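Long-range contact in intradiol ring-cleavage dioxygenase (Streptomyces sp. SirexAA-E, PDB 4ILV), which probably cleaves catechol-type aromatic rings between their two hydroxyl-bearing carbons, using a non-haem ferric iron, and is fused to a carbohydrate-binding module: residues K77-D85 with H132-R140. Sequence-based numbering, arbitrary orientation.
With FE (Fe (III) ion), chain C.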
loop_
_atom_site.group_PDB
_atom_site.type_symbol
_atom_site.label_atom_id
_atom_site.label_comp_id
_atom_site.label_asym_id
_atom_site.label_seq_id
_atom_site.Cartn_x
_atom_site.Cartn_y
_atom_site.Cartn_z
ATOM N N LYS A 77 10.567 13.943 -10.228
ATOM C CA LYS A 77 9.874 15.078 -9.654
ATOM C C LYS A 77 8.530 14.615 -9.107
ATOM O O LYS A 77 7.907 13.720 -9.673
ATOM C CB LYS A 77 9.704 16.189 -10.693
ATOM C CG LYS A 77 10.994 16.945 -10.977
ATOM C CD LYS A 77 10.741 18.251 -11.720
ATOM C CE LYS A 77 10.923 18.090 -13.225
ATOM N NZ LYS A 77 10.738 19.378 -13.961
ATOM N N PRO A 78 8.084 15.225 -8.001
ATOM C CA PRO A 78 6.865 14.765 -7.333
ATOM C C PRO A 78 5.649 14.904 -8.247
ATOM O O PRO A 78 5.588 15.845 -9.037
ATOM C CB PRO A 78 6.739 15.714 -6.138
ATOM C CG PRO A 78 8.073 16.342 -5.974
ATOM C CD PRO A 78 8.656 16.415 -7.350
ATOM N N LEU A 79 4.700 13.975 -8.145
ATOM C CA LEU A 79 3.480 14.043 -8.950
ATOM C C LEU A 79 2.268 14.373 -8.095
ATOM O O LEU A 79 1.998 13.713 -7.084
ATOM C CB LEU A 79 3.229 12.719 -9.668
ATOM C CG LEU A 79 4.084 12.393 -10.882
ATOM C CD1 LEU A 79 3.760 10.994 -11.385
ATOM C CD2 LEU A 79 3.855 13.439 -11.970
ATOM N N THR A 80 1.517 15.373 -8.530
ATOM C CA THR A 80 0.372 15.850 -7.776
ATOM C C THR A 80 -0.924 15.211 -8.308
ATOM O O THR A 80 -1.015 14.843 -9.479
ATOM C CB THR A 80 0.297 17.396 -7.831
ATOM O OG1 THR A 80 -0.583 17.881 -6.813
ATOM C CG2 THR A 80 -0.173 17.868 -9.198
ATOM N N GLY A 81 -1.912 15.040 -7.435
ATOM C CA GLY A 81 -3.197 14.507 -7.850
ATOM C C GLY A 81 -3.196 13.036 -8.241
ATOM O O GLY A 81 -4.097 12.570 -8.935
ATOM N N VAL A 82 -2.194 12.290 -7.800
ATOM C CA VAL A 82 -2.183 10.861 -8.084
ATOM C C VAL A 82 -3.152 10.152 -7.160
ATOM O O VAL A 82 -3.119 10.372 -5.953
ATOM C CB VAL A 82 -0.791 10.256 -7.903
ATOM C CG1 VAL A 82 -0.831 8.737 -8.133
ATOM C CG2 VAL A 82 0.210 10.948 -8.840
ATOM N N LEU A 83 -4.008 9.305 -7.729
ATOM C CA LEU A 83 -4.918 8.463 -6.945
ATOM C C LEU A 83 -4.186 7.227 -6.401
ATOM O O LEU A 83 -3.584 6.467 -7.158
ATOM C CB LEU A 83 -6.116 8.058 -7.812
ATOM C CG LEU A 83 -7.238 7.130 -7.312
ATOM C CD1 LEU A 83 -6.884 5.647 -7.331
ATOM C CD2 LEU A 83 -7.724 7.562 -5.937
ATOM N N LEU A 84 -4.218 7.046 -5.080
ATOM C CA LEU A 84 -3.711 5.838 -4.442
ATOM C C LEU A 84 -4.845 5.128 -3.688
ATOM O O LEU A 84 -5.419 5.690 -2.770
ATOM C CB LEU A 84 -2.585 6.178 -3.471
ATOM C CG LEU A 84 -1.342 6.780 -4.138
ATOM C CD1 LEU A 84 -0.422 7.346 -3.083
ATOM C CD2 LEU A 84 -0.629 5.698 -4.936
ATOM N N ASP A 85 -5.149 3.905 -4.089
ATOM C CA ASP A 85 -6.280 3.160 -3.553
ATOM C C ASP A 85 -5.728 1.917 -2.874
ATOM O O ASP A 85 -5.264 0.998 -3.544
ATOM C CB ASP A 85 -7.219 2.796 -4.707
ATOM C CG ASP A 85 -8.540 2.155 -4.244
ATOM O OD1 ASP A 85 -8.870 2.224 -3.038
ATOM O OD2 ASP A 85 -9.260 1.594 -5.105
ATOM N N HIS A 132 -2.146 -4.147 -0.607
ATOM C CA HIS A 132 -2.426 -3.922 -2.019
ATOM C C HIS A 132 -2.580 -2.435 -2.326
ATOM O O HIS A 132 -3.076 -1.683 -1.500
ATOM C CB HIS A 132 -3.712 -4.622 -2.433
ATOM C CG HIS A 132 -3.637 -6.116 -2.414
ATOM N ND1 HIS A 132 -3.220 -6.851 -3.501
ATOM C CD2 HIS A 132 -3.966 -7.014 -1.452
ATOM C CE1 HIS A 132 -3.274 -8.140 -3.204
ATOM N NE2 HIS A 132 -3.711 -8.263 -1.964
ATOM N N VAL A 133 -2.181 -2.021 -3.523
ATOM C CA VAL A 133 -2.363 -0.632 -3.931
ATOM C C VAL A 133 -2.553 -0.487 -5.444
ATOM O O VAL A 133 -1.876 -1.147 -6.250
ATOM C CB VAL A 133 -1.197 0.273 -3.426
ATOM C CG1 VAL A 133 0.154 -0.173 -4.024
ATOM C CG2 VAL A 133 -1.467 1.761 -3.746
ATOM N N LYS A 134 -3.500 0.364 -5.827
ATOM C CA LYS A 134 -3.621 0.807 -7.214
ATOM C C LYS A 134 -3.256 2.288 -7.283
ATOM O O LYS A 134 -3.786 3.083 -6.512
ATOM C CB LYS A 134 -5.046 0.610 -7.730
ATOM C CG LYS A 134 -5.393 -0.830 -8.027
ATOM C CD LYS A 134 -6.856 -0.970 -8.366
ATOM C CE LYS A 134 -7.203 -2.413 -8.658
ATOM N NZ LYS A 134 -6.751 -2.798 -10.023
ATOM N N ALA A 135 -2.362 2.649 -8.207
ATOM C CA ALA A 135 -1.930 4.031 -8.385
ATOM C C ALA A 135 -2.318 4.532 -9.767
ATOM O O ALA A 135 -2.087 3.852 -10.768
ATOM C CB ALA A 135 -0.398 4.153 -8.200
ATOM N N GLN A 136 -2.907 5.722 -9.832
ATOM C CA GLN A 136 -3.271 6.281 -11.121
ATOM C C GLN A 136 -3.002 7.772 -11.174
ATOM O O GLN A 136 -3.635 8.550 -10.461
ATOM C CB GLN A 136 -4.743 6.005 -11.445
ATOM C CG GLN A 136 -5.144 6.404 -12.864
ATOM C CD GLN A 136 -6.603 6.126 -13.168
ATOM O OE1 GLN A 136 -7.446 6.117 -12.270
ATOM N NE2 GLN A 136 -6.909 5.889 -14.441
ATOM N N ALA A 137 -2.045 8.150 -12.015
ATOM C CA ALA A 137 -1.773 9.543 -12.317
ATOM C C ALA A 137 -2.905 10.060 -13.204
ATOM O O ALA A 137 -3.466 9.299 -13.994
ATOM C CB ALA A 137 -0.437 9.666 -13.039
ATOM N N PRO A 138 -3.253 11.348 -13.069
ATOM C CA PRO A 138 -4.369 11.929 -13.818
ATOM C C PRO A 138 -4.263 11.663 -15.314
ATOM O O PRO A 138 -3.259 12.027 -15.935
ATOM C CB PRO A 138 -4.247 13.433 -13.534
ATOM C CG PRO A 138 -2.873 13.627 -12.991
ATOM C CD PRO A 138 -2.541 12.365 -12.278
ATOM N N GLY A 139 -5.277 11.005 -15.869
ATOM C CA GLY A 139 -5.350 10.754 -17.299
ATOM C C GLY A 139 -4.480 9.613 -17.781
ATOM O O GLY A 139 -4.273 9.441 -18.978
ATOM N N ARG A 140 -3.956 8.838 -16.843
ATOM C CA ARG A 140 -3.079 7.723 -17.178
ATOM C C ARG A 140 -3.700 6.379 -16.776
ATOM O O ARG A 140 -4.641 6.338 -15.982
ATOM C CB ARG A 140 -1.709 7.924 -16.511
ATOM C CG ARG A 140 -1.003 9.208 -16.939
ATOM C CD ARG A 140 -0.717 9.163 -18.435
ATOM N NE ARG A 140 0.027 7.953 -18.783
ATOM C CZ ARG A 140 0.422 7.637 -20.013
ATOM N NH1 ARG A 140 1.094 6.513 -20.228
ATOM N NH2 ARG A 140 0.141 8.443 -21.028
HETATM FE FE FE C . -3.925 -10.143 -0.730
#
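The carbonyl oxygen of L83 takes the backbone N-H of Q136 at 2.9 Å (N to O) and also meets A135 CA in a C-H...O contact of 3.2 Å. This pair of contacts on one oxygen is a worked example of antiparallel pairing in the beta sandwich of intradiol dioxygenases, here between the two central strands of one sheet. L83 N returns a bond to Q136 O, and D85 and K134 form a second hydrogen-bonded pair through both their N-H and C=O groups. Between these pairs, L84 and A135 form a non-hydrogen-bonded pair with their side chains on the face opposite L83, D85, K134 and Q136. With CG anti to its carbonyl carbon (chi1 -64°), L84 brings CD2 back over the partner strand, 3.6 Å from A135 CB, and V133 CG2 lies 4.2 Å from the same L84 CD2.

On the L83 face, D85 OD1 is hydrogen-bonded to S49 OG, while K134 NZ is hydrogen-bonded to T144 OG1, forms a salt bridge with E41 and has a cation-pi contact with F45. Beyond the D85-K134 pair, H132 bonds through its backbone to W87, and its NE2 binds the ferric ion at 2.3 Å together with Y95, Y124 and H130. Just past the strand's other end, P138 CD packs against G81 O; a type II turn, A137 to R140, closed by R140 N to A137 O, is braced by Q136, whose NE2 reaches R140 O at 2.8 Å with that oxygen almost in the plane of the amide.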